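Local coordinates for protein (R)-specific secondary-alkylsulfatase (Pseudomonas sp., PDB 4AXH) that catalyses the zinc-dependent, enantioselective hydrolysis of (R)-secondary-alkyl sulfates with inversion of configuration, giving (S)-alcohols and sulfate, at residues L622-P625 / T626-Q630; V204-P207 / S208-E212; R545-T548 / P549-F553; A69-S72 / G73-N77. One frame throughout, in Å; residues are numbered along the deposited sequence.

Contact 1: L622-P625 / T626-Q630; sequences LDLP and TAIKQ
Asp623 and Thr626 meet in a local contact at the N-terminal end of helix 624-630, in the alkyl sulfatase C-terminal region, which belongs to the SCP2 clan. Asp623 is the N-cap residue, and the chain starts its first helical turn directly after it. The carboxylate of Asp623 reaches forward over that turn. Its CG is anti to the backbone N (chi1 172°), and this carries OD2 to the Thr626 hydroxyl. Thr626 OG1 donates to Asp623 OD2 at 2.8 Å, on the anti lone pair, and the two side chains cross at about a right angle. The backbone follows with a bond from Ala627 N to Asp623 O (3.1 Å), then from Ile628 N to Leu624 O and from Lys629 N to Pro625 O. Pro625, in the first turn, has no N-H to offer, but a first-turn N-H has no helical carbonyl before it to bind. Leu624 also packs on Leu642 and Phe646 of helix 640-646, while Leu622 rests on Gln616 and Ile617 of helix 611-618. Apolar contacts flank the polar pair: Leu622 CD2 lies 3.8 Å from Ala627 CB, and one turn along the helix Leu624 CD2 meets Ile628 CD1 at 3.8 Å.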
loop_
_atom_site.group_PDB
_atom_site.type_symbol
_atom_site.label_atom_id
_atom_site.label_comp_id
_atom_site.label_asym_id
_atom_site.label_seq_id
_atom_site.Cartn_x
_atom_site.Cartn_y
_atom_site.Cartn_z
ATOM N N LEU A 622 -13.104 -33.734 -12.133
ATOM C CA LEU A 622 -14.319 -33.849 -12.951
ATOM C C LEU A 622 -14.274 -32.887 -14.147
ATOM O O LEU A 622 -13.913 -31.719 -14.014
ATOM C CB LEU A 622 -15.583 -33.621 -12.095
ATOM C CG LEU A 622 -16.948 -33.504 -12.798
ATOM C CD1 LEU A 622 -17.447 -34.853 -13.301
ATOM C CD2 LEU A 622 -17.969 -32.921 -11.860
ATOM N N ASP A 623 -14.640 -33.408 -15.310
ATOM C CA ASP A 623 -14.654 -32.739 -16.601
ATOM C C ASP A 623 -16.024 -32.082 -16.842
ATOM O O ASP A 623 -17.022 -32.542 -16.287
ATOM C CB ASP A 623 -14.332 -33.814 -17.663
ATOM C CG ASP A 623 -14.454 -33.432 -19.122
ATOM O OD1 ASP A 623 -13.904 -32.373 -19.511
ATOM O OD2 ASP A 623 -15.032 -34.231 -19.896
ATOM N N LEU A 624 -16.069 -31.002 -17.650
ATOM C CA LEU A 624 -17.314 -30.295 -17.980
ATOM C C LEU A 624 -18.353 -31.184 -18.727
ATOM O O LEU A 624 -19.411 -31.408 -18.137
ATOM C CB LEU A 624 -17.058 -28.953 -18.724
ATOM C CG LEU A 624 -17.714 -27.691 -18.160
ATOM C CD1 LEU A 624 -17.307 -26.456 -18.951
ATOM C CD2 LEU A 624 -19.230 -27.831 -18.113
ATOM N N PRO A 625 -18.113 -31.731 -19.961
ATOM C CA PRO A 625 -19.153 -32.577 -20.592
ATOM C C PRO A 625 -19.510 -33.855 -19.818
ATOM O O PRO A 625 -20.668 -34.282 -19.864
ATOM C CB PRO A 625 -18.607 -32.849 -21.996
ATOM C CG PRO A 625 -17.159 -32.636 -21.889
ATOM C CD PRO A 625 -16.940 -31.588 -20.852
ATOM N N THR A 626 -18.536 -34.423 -19.066
ATOM C CA THR A 626 -18.706 -35.590 -18.192
ATOM C C THR A 626 -19.759 -35.259 -17.115
ATOM O O THR A 626 -20.627 -36.088 -16.829
ATOM C CB THR A 626 -17.342 -35.966 -17.584
ATOM O OG1 THR A 626 -16.437 -36.303 -18.636
ATOM C CG2 THR A 626 -17.422 -37.108 -16.576
ATOM N N ALA A 627 -19.685 -34.030 -16.554
ATOM C CA ALA A 627 -20.598 -33.500 -15.540
ATOM C C ALA A 627 -21.981 -33.241 -16.110
ATOM O O ALA A 627 -22.966 -33.521 -15.423
ATOM C CB ALA A 627 -20.036 -32.220 -14.953
ATOM N N ILE A 628 -22.055 -32.692 -17.358
ATOM C CA ILE A 628 -23.304 -32.418 -18.088
ATOM C C ILE A 628 -24.091 -33.716 -18.246
ATOM O O ILE A 628 -25.275 -33.753 -17.899
ATOM C CB ILE A 628 -23.072 -31.746 -19.481
ATOM C CG1 ILE A 628 -22.187 -30.473 -19.423
ATOM C CG2 ILE A 628 -24.393 -31.488 -20.222
ATOM C CD1 ILE A 628 -22.670 -29.330 -18.590
ATOM N N LYS A 629 -23.423 -34.776 -18.761
ATOM C CA LYS A 629 -24.040 -36.086 -18.973
ATOM C C LYS A 629 -24.460 -36.755 -17.663
ATOM O O LYS A 629 -25.601 -37.201 -17.562
ATOM C CB LYS A 629 -23.234 -36.994 -19.931
ATOM C CG LYS A 629 -21.920 -37.549 -19.392
ATOM C CD LYS A 629 -21.313 -38.554 -20.356
ATOM C CE LYS A 629 -20.159 -39.315 -19.749
ATOM N NZ LYS A 629 -20.586 -40.607 -19.143
ATOM N N GLN A 630 -23.587 -36.712 -16.634
ATOM C CA GLN A 630 -23.828 -37.222 -15.275
ATOM C C GLN A 630 -25.133 -36.662 -14.647
ATOM O O GLN A 630 -25.790 -37.352 -13.867
ATOM C CB GLN A 630 -22.638 -36.824 -14.388
ATOM C CG GLN A 630 -22.623 -37.450 -13.003
ATOM C CD GLN A 630 -21.753 -38.677 -12.944
ATOM O OE1 GLN A 630 -20.657 -38.722 -13.516
ATOM N NE2 GLN A 630 -22.200 -39.679 -12.200
#

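Contact 2: V204-P207 / S208-E212; sequences VFAP and SGFME
Pro207 and Phe210 are the ends of a type II beta turn that leads from strand 203-207 into helix 210-219. The strand ends at Pro207. Ser208 and Gly209 form the corner, and the helix begins at Phe210. Gly209 is the N-cap residue and has a positive phi of 78°, as expected for the third position of this turn. The turn is closed by a weak hydrogen bond from Phe210 N to Pro207 O, 3.3 Å long and bent to 132° at the hydrogen.

CB of Phe210 points toward the strand, and the near part of the ring, CG and CD2, meets Ala206 CB. Phe210 CG is anti to the backbone N (chi1 -179°), which brings it beside the methyl of Ala206. Ala206 CB is 3.9 Å from Phe210 CG and approaches the ring obliquely. This strand-to-helix connection belongs to the metallo-beta-lactamase fold, where strand 203-207 runs parallel to its neighbours 172-176 and 266-268. The dinuclear zinc site is near: the side chain of Pro207 is about 5 Å from that of His179, a zinc ligand, and the side chain of Phe210 is about 10 Å from a bound zinc ion. The Phe210 ring stacks with Tyr177 and also meets Phe185. Pro207 touches Ser294. At the corner, the Ser208 hydroxyl is hydrogen-bonded to Glu269 OE1, and Ser208 O to Ser294 OG.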
loop_
_atom_site.group_PDB
_atom_site.type_symbol
_atom_site.label_atom_id
_atom_site.label_comp_id
_atom_site.label_asym_id
_atom_site.label_seq_id
_atom_site.Cartn_x
_atom_site.Cartn_y
_atom_site.Cartn_z
ATOM N N VAL A 204 -13.264 -23.704 19.628
ATOM C CA VAL A 204 -12.228 -23.140 18.771
ATOM C C VAL A 204 -12.403 -21.606 18.607
ATOM O O VAL A 204 -13.293 -21.145 17.890
ATOM C CB VAL A 204 -12.089 -23.923 17.436
ATOM C CG1 VAL A 204 -11.086 -23.264 16.508
ATOM C CG2 VAL A 204 -11.661 -25.345 17.700
ATOM N N PHE A 205 -11.548 -20.831 19.292
ATOM C CA PHE A 205 -11.583 -19.359 19.303
ATOM C C PHE A 205 -10.707 -18.764 18.225
ATOM O O PHE A 205 -9.645 -19.312 17.925
ATOM C CB PHE A 205 -11.154 -18.807 20.667
ATOM C CG PHE A 205 -11.852 -19.420 21.858
ATOM C CD1 PHE A 205 -11.379 -20.590 22.433
ATOM C CD2 PHE A 205 -12.965 -18.812 22.418
ATOM C CE1 PHE A 205 -12.023 -21.159 23.533
ATOM C CE2 PHE A 205 -13.613 -19.380 23.514
ATOM C CZ PHE A 205 -13.133 -20.546 24.072
ATOM N N ALA A 206 -11.148 -17.619 17.655
ATOM C CA ALA A 206 -10.451 -16.895 16.597
ATOM C C ALA A 206 -10.865 -15.430 16.546
ATOM O O ALA A 206 -12.015 -15.131 16.832
ATOM C CB ALA A 206 -10.685 -17.556 15.232
ATOM N N PRO A 207 -9.949 -14.491 16.158
ATOM C CA PRO A 207 -10.340 -13.069 16.095
ATOM C C PRO A 207 -11.308 -12.782 14.955
ATOM O O PRO A 207 -11.389 -13.564 14.010
ATOM C CB PRO A 207 -9.011 -12.348 15.899
ATOM C CG PRO A 207 -8.117 -13.345 15.295
ATOM C CD PRO A 207 -8.517 -14.670 15.830
ATOM N N SER A 208 -12.055 -11.667 15.058
ATOM C CA SER A 208 -13.024 -11.188 14.082
ATOM C C SER A 208 -12.459 -11.227 12.662
ATOM O O SER A 208 -11.321 -10.767 12.432
ATOM C CB SER A 208 -13.414 -9.751 14.434
ATOM O OG SER A 208 -14.218 -9.120 13.449
ATOM N N GLY A 209 -13.257 -11.771 11.733
ATOM C CA GLY A 209 -12.922 -11.826 10.308
ATOM C C GLY A 209 -11.944 -12.886 9.845
ATOM O O GLY A 209 -11.447 -12.807 8.710
ATOM N N PHE A 210 -11.688 -13.895 10.709
ATOM C CA PHE A 210 -10.751 -14.985 10.475
ATOM C C PHE A 210 -10.951 -15.717 9.156
ATOM O O PHE A 210 -10.026 -15.735 8.325
ATOM C CB PHE A 210 -10.721 -15.958 11.660
ATOM C CG PHE A 210 -9.756 -17.113 11.497
ATOM C CD1 PHE A 210 -10.156 -18.300 10.889
ATOM C CD2 PHE A 210 -8.461 -17.032 11.992
ATOM C CE1 PHE A 210 -9.270 -19.377 10.763
ATOM C CE2 PHE A 210 -7.585 -18.119 11.877
ATOM C CZ PHE A 210 -8.000 -19.279 11.263
ATOM N N MET A 211 -12.141 -16.343 8.972
ATOM C CA MET A 211 -12.465 -17.119 7.772
ATOM C C MET A 211 -12.261 -16.350 6.468
ATOM O O MET A 211 -11.525 -16.828 5.603
ATOM C CB MET A 211 -13.842 -17.764 7.873
ATOM C CG MET A 211 -13.856 -19.048 8.739
ATOM S SD MET A 211 -12.731 -20.442 8.294
ATOM C CE MET A 211 -13.064 -20.606 6.502
ATOM N N GLU A 212 -12.790 -15.110 6.392
ATOM C CA GLU A 212 -12.638 -14.219 5.234
ATOM C C GLU A 212 -11.163 -14.027 4.910
ATOM O O GLU A 212 -10.806 -14.042 3.738
ATOM C CB GLU A 212 -13.262 -12.832 5.522
ATOM C CG GLU A 212 -14.699 -12.824 6.010
ATOM C CD GLU A 212 -14.967 -12.804 7.511
ATOM O OE1 GLU A 212 -15.078 -13.891 8.132
ATOM O OE2 GLU A 212 -15.161 -11.687 8.046
#

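Contact 3: R545-T548 / P549-F553; sequences RALT and PDMFF
Thr548 holds OG1 between its backbone N and carbonyl carbon (chi1 74°), where it faces both Asp550 and Met551. At Met551, CG is anti to the carbonyl carbon and the chain then runs extended, which carries SD across the threonine side chain, 3.5 Å from Thr548 OG1 and near CG2. Thr548 is the N-cap of helix 549-559. Its OG1 accepts from Met551 N at 3.3 Å, a capping bond with an angle of 156° at the hydrogen. The same OG1 donates to Asp550 OD2 at 2.8 Å. That oxygen is met from above the carboxylate plane, 60° out of it. The backbone bond from Phe552 N to Thr548 O, 3.0 Å, completes the turn. Ahead of the cap, Leu547 CD2 packs on Met551 CB at 3.8 Å. Leu547 also touches Ile219, and Met551 touches Val215 and Ser216, so the residues around the cap pack on helix 210-219 of the metallo-beta-lactamase region. Phe552 turns to Leu614 and Ala618 of helix 611-618. One hydroxyl thus serves as acceptor and donor at once, which would restrict its rotation. The Asp550 carboxylate lies near the first-turn N-H groups, and its negative charge would probably be stabilised by the helix dipole.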
loop_
_atom_site.group_PDB
_atom_site.type_symbol
_atom_site.label_atom_id
_atom_site.label_comp_id
_atom_site.label_asym_id
_atom_site.label_seq_id
_atom_site.Cartn_x
_atom_site.Cartn_y
_atom_site.Cartn_z
ATOM N N ARG A 545 -10.136 -25.843 -1.195
ATOM C CA ARG A 545 -11.468 -26.459 -1.144
ATOM C C ARG A 545 -12.504 -25.565 -0.429
ATOM O O ARG A 545 -13.689 -25.654 -0.739
ATOM C CB ARG A 545 -11.425 -27.894 -0.551
ATOM C CG ARG A 545 -11.109 -27.983 0.937
ATOM C CD ARG A 545 -11.114 -29.419 1.476
ATOM N NE ARG A 545 -12.299 -29.692 2.303
ATOM C CZ ARG A 545 -12.350 -30.573 3.301
ATOM N NH1 ARG A 545 -11.281 -31.299 3.612
ATOM N NH2 ARG A 545 -13.471 -30.742 3.988
ATOM N N ALA A 546 -12.040 -24.700 0.507
ATOM C CA ALA A 546 -12.822 -23.760 1.328
ATOM C C ALA A 546 -13.235 -22.489 0.585
ATOM O O ALA A 546 -13.794 -21.568 1.199
ATOM C CB ALA A 546 -12.042 -23.388 2.579
ATOM N N LEU A 547 -13.002 -22.447 -0.741
ATOM C CA LEU A 547 -13.315 -21.295 -1.574
ATOM C C LEU A 547 -14.777 -21.185 -1.937
ATOM O O LEU A 547 -15.356 -22.118 -2.501
ATOM C CB LEU A 547 -12.479 -21.260 -2.858
ATOM C CG LEU A 547 -11.004 -20.925 -2.751
ATOM C CD1 LEU A 547 -10.427 -20.770 -4.148
ATOM C CD2 LEU A 547 -10.763 -19.588 -2.011
ATOM N N THR A 548 -15.348 -20.014 -1.654
ATOM C CA THR A 548 -16.718 -19.661 -1.973
ATOM C C THR A 548 -16.787 -19.446 -3.498
ATOM O O THR A 548 -15.759 -19.124 -4.112
ATOM C CB THR A 548 -17.118 -18.370 -1.235
ATOM O OG1 THR A 548 -16.489 -17.253 -1.855
ATOM C CG2 THR A 548 -16.795 -18.405 0.257
ATOM N N PRO A 549 -17.978 -19.582 -4.124
ATOM C CA PRO A 549 -18.077 -19.342 -5.569
ATOM C C PRO A 549 -17.494 -17.995 -6.008
ATOM O O PRO A 549 -16.729 -17.968 -6.965
ATOM C CB PRO A 549 -19.579 -19.438 -5.838
ATOM C CG PRO A 549 -20.228 -19.313 -4.498
ATOM C CD PRO A 549 -19.285 -19.954 -3.560
ATOM N N ASP A 550 -17.808 -16.900 -5.275
ATOM C CA ASP A 550 -17.331 -15.537 -5.533
ATOM C C ASP A 550 -15.805 -15.448 -5.542
ATOM O O ASP A 550 -15.235 -14.760 -6.394
ATOM C CB ASP A 550 -17.931 -14.536 -4.531
ATOM C CG ASP A 550 -18.136 -15.082 -3.130
ATOM O OD1 ASP A 550 -19.026 -15.945 -2.955
ATOM O OD2 ASP A 550 -17.382 -14.668 -2.209
ATOM N N MET A 551 -15.146 -16.171 -4.620
ATOM C CA MET A 551 -13.689 -16.230 -4.532
ATOM C C MET A 551 -13.142 -16.962 -5.736
ATOM O O MET A 551 -12.182 -16.495 -6.356
ATOM C CB MET A 551 -13.250 -16.933 -3.241
ATOM C CG MET A 551 -13.201 -16.001 -2.064
ATOM S SD MET A 551 -13.286 -16.841 -0.485
ATOM C CE MET A 551 -13.918 -15.474 0.546
ATOM N N PHE A 552 -13.784 -18.092 -6.091
ATOM C CA PHE A 552 -13.429 -18.885 -7.260
ATOM C C PHE A 552 -13.627 -18.076 -8.565
ATOM O O PHE A 552 -12.792 -18.172 -9.470
ATOM C CB PHE A 552 -14.222 -20.199 -7.275
ATOM C CG PHE A 552 -14.148 -20.970 -8.573
ATOM C CD1 PHE A 552 -13.007 -21.693 -8.912
ATOM C CD2 PHE A 552 -15.221 -20.982 -9.454
ATOM C CE1 PHE A 552 -12.937 -22.395 -10.124
ATOM C CE2 PHE A 552 -15.153 -21.693 -10.659
ATOM C CZ PHE A 552 -14.013 -22.394 -10.986
ATOM N N PHE A 553 -14.712 -17.285 -8.664
ATOM C CA PHE A 553 -14.951 -16.496 -9.874
ATOM C C PHE A 553 -13.977 -15.331 -10.068
ATOM O O PHE A 553 -13.617 -15.014 -11.209
ATOM C CB PHE A 553 -16.430 -16.114 -10.053
ATOM C CG PHE A 553 -17.330 -17.301 -10.342
ATOM C CD1 PHE A 553 -17.059 -18.166 -11.406
ATOM C CD2 PHE A 553 -18.459 -17.542 -9.571
ATOM C CE1 PHE A 553 -17.877 -19.269 -11.660
ATOM C CE2 PHE A 553 -19.286 -18.635 -9.835
ATOM C CZ PHE A 553 -18.979 -19.497 -10.867
#

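Contact 4: A69-S72 / G73-N77; sequences APFS and GQIKN
On one face of the Phe71 ring, Gly73 N lies over the centre, 3.9 Å above the plane. Gly73 O is on the same side, beyond the rim, 3.3 Å from Phe71 CZ. Ile75 CG1 approaches the far end of the ring obliquely, from the other side of its plane. The contact lies at the link between two sheets. Strand 67-70 is an outermost strand of the mixed sheet of the metallo-beta-lactamase fold, and strand 74-76 pairs with 82-85 in a two-stranded antiparallel hairpin. Phe71 and Ile75 both lie against Trp84 of that hairpin. Phe71 also touches Met86 and Leu130, and Ile75 packs on Thr155 and Ala158 of helix 153-164. The ring lies where the chain passes from one sheet to the other. Phe71 has CG anti to its N (chi1 174°), and this directs the ring along the following residues. Backbone bonds of Phe71 with Ala115 and of Gly73 with Met86 tie the two sides of the bend to their separate partners. The side chains of Phe71 and Ile75 cross at about a right angle, and Phe71 CZ lies 3.8 Å from Ile75 CG1.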
loop_
_atom_site.group_PDB
_atom_site.type_symbol
_atom_site.label_atom_id
_atom_site.label_comp_id
_atom_site.label_asym_id
_atom_site.label_seq_id
_atom_site.Cartn_x
_atom_site.Cartn_y
_atom_site.Cartn_z
ATOM N N ALA A 69 12.342 -31.655 27.271
ATOM C CA ALA A 69 12.750 -32.631 26.279
ATOM C C ALA A 69 13.213 -31.966 25.008
ATOM O O ALA A 69 12.423 -31.275 24.360
ATOM C CB ALA A 69 11.597 -33.567 25.967
ATOM N N PRO A 70 14.488 -32.171 24.608
ATOM C CA PRO A 70 14.956 -31.574 23.350
ATOM C C PRO A 70 14.415 -32.293 22.115
ATOM O O PRO A 70 13.864 -33.388 22.199
ATOM C CB PRO A 70 16.482 -31.699 23.434
ATOM C CG PRO A 70 16.789 -32.395 24.718
ATOM C CD PRO A 70 15.544 -32.985 25.250
ATOM N N PHE A 71 14.571 -31.663 20.961
ATOM C CA PHE A 71 14.182 -32.229 19.681
ATOM C C PHE A 71 15.297 -31.905 18.735
ATOM O O PHE A 71 15.652 -30.731 18.595
ATOM C CB PHE A 71 12.844 -31.647 19.169
ATOM C CG PHE A 71 12.502 -32.127 17.770
ATOM C CD1 PHE A 71 11.849 -33.342 17.573
ATOM C CD2 PHE A 71 12.896 -31.402 16.651
ATOM C CE1 PHE A 71 11.565 -33.803 16.284
ATOM C CE2 PHE A 71 12.646 -31.889 15.360
ATOM C CZ PHE A 71 11.967 -33.075 15.188
ATOM N N SER A 72 15.848 -32.932 18.074
ATOM C CA SER A 72 16.967 -32.751 17.123
ATOM C C SER A 72 16.822 -33.621 15.858
ATOM O O SER A 72 17.683 -33.571 14.969
ATOM C CB SER A 72 18.320 -32.985 17.815
ATOM O OG SER A 72 18.254 -33.728 19.029
ATOM N N GLY A 73 15.722 -34.373 15.788
ATOM C CA GLY A 73 15.452 -35.310 14.710
ATOM C C GLY A 73 14.606 -34.820 13.557
ATOM O O GLY A 73 14.552 -33.621 13.264
ATOM N N GLN A 74 13.973 -35.779 12.874
ATOM C CA GLN A 74 13.144 -35.532 11.715
ATOM C C GLN A 74 11.671 -35.846 12.007
ATOM O O GLN A 74 11.345 -36.688 12.852
ATOM C CB GLN A 74 13.573 -36.430 10.537
ATOM C CG GLN A 74 15.002 -36.307 10.061
ATOM C CD GLN A 74 15.325 -37.393 9.056
ATOM O OE1 GLN A 74 15.104 -38.594 9.286
ATOM N NE2 GLN A 74 15.869 -36.997 7.919
ATOM N N ILE A 75 10.793 -35.203 11.229
ATOM C CA ILE A 75 9.366 -35.421 11.201
ATOM C C ILE A 75 9.113 -35.792 9.731
ATOM O O ILE A 75 9.544 -35.070 8.825
ATOM C CB ILE A 75 8.574 -34.172 11.660
ATOM C CG1 ILE A 75 8.877 -33.817 13.126
ATOM C CG2 ILE A 75 7.058 -34.363 11.428
ATOM C CD1 ILE A 75 8.444 -32.395 13.512
ATOM N N LYS A 76 8.453 -36.926 9.499
ATOM C CA LYS A 76 8.150 -37.414 8.157
ATOM C C LYS A 76 6.666 -37.338 7.839
ATOM O O LYS A 76 5.827 -37.306 8.752
ATOM C CB LYS A 76 8.643 -38.862 8.001
ATOM C CG LYS A 76 10.163 -38.994 7.933
ATOM C CD LYS A 76 10.666 -40.276 8.591
ATOM C CE LYS A 76 11.433 -40.026 9.877
ATOM N NZ LYS A 76 10.563 -39.576 11.018
ATOM N N ASN A 77 6.354 -37.314 6.525
ATOM C CA ASN A 77 5.016 -37.291 5.929
ATOM C C ASN A 77 4.478 -38.742 5.935
ATOM O O ASN A 77 5.216 -39.654 6.323
ATOM C CB ASN A 77 5.150 -36.766 4.484
ATOM C CG ASN A 77 3.865 -36.704 3.698
ATOM O OD1 ASN A 77 3.477 -37.658 2.992
ATOM N ND2 ASN A 77 3.158 -35.593 3.844
#

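Overall arrangement
Along the chain the order is contact 4, contact 2, contact 3, contact 1. Contacts 4 and 2 both reach the eight-stranded mixed sheet of the metallo-beta-lactamase fold, through its outermost strand 67-70 and through the interior strand 203-207. Their centres are 31 Å apart. Contacts 3 and 1 both belong to the C-terminal region, with centres 20 Å apart, and helix 611-618 packs against both. Contacts 2 and 3 come within about 5 Å at their nearest atoms without touching. Helix 210-219, which begins in contact 2, carries side chains that meet contact 3 (Val215, Ser216, Ile219), so the helix is one place where the metallo-beta-lactamase fold packs against the C-terminal region.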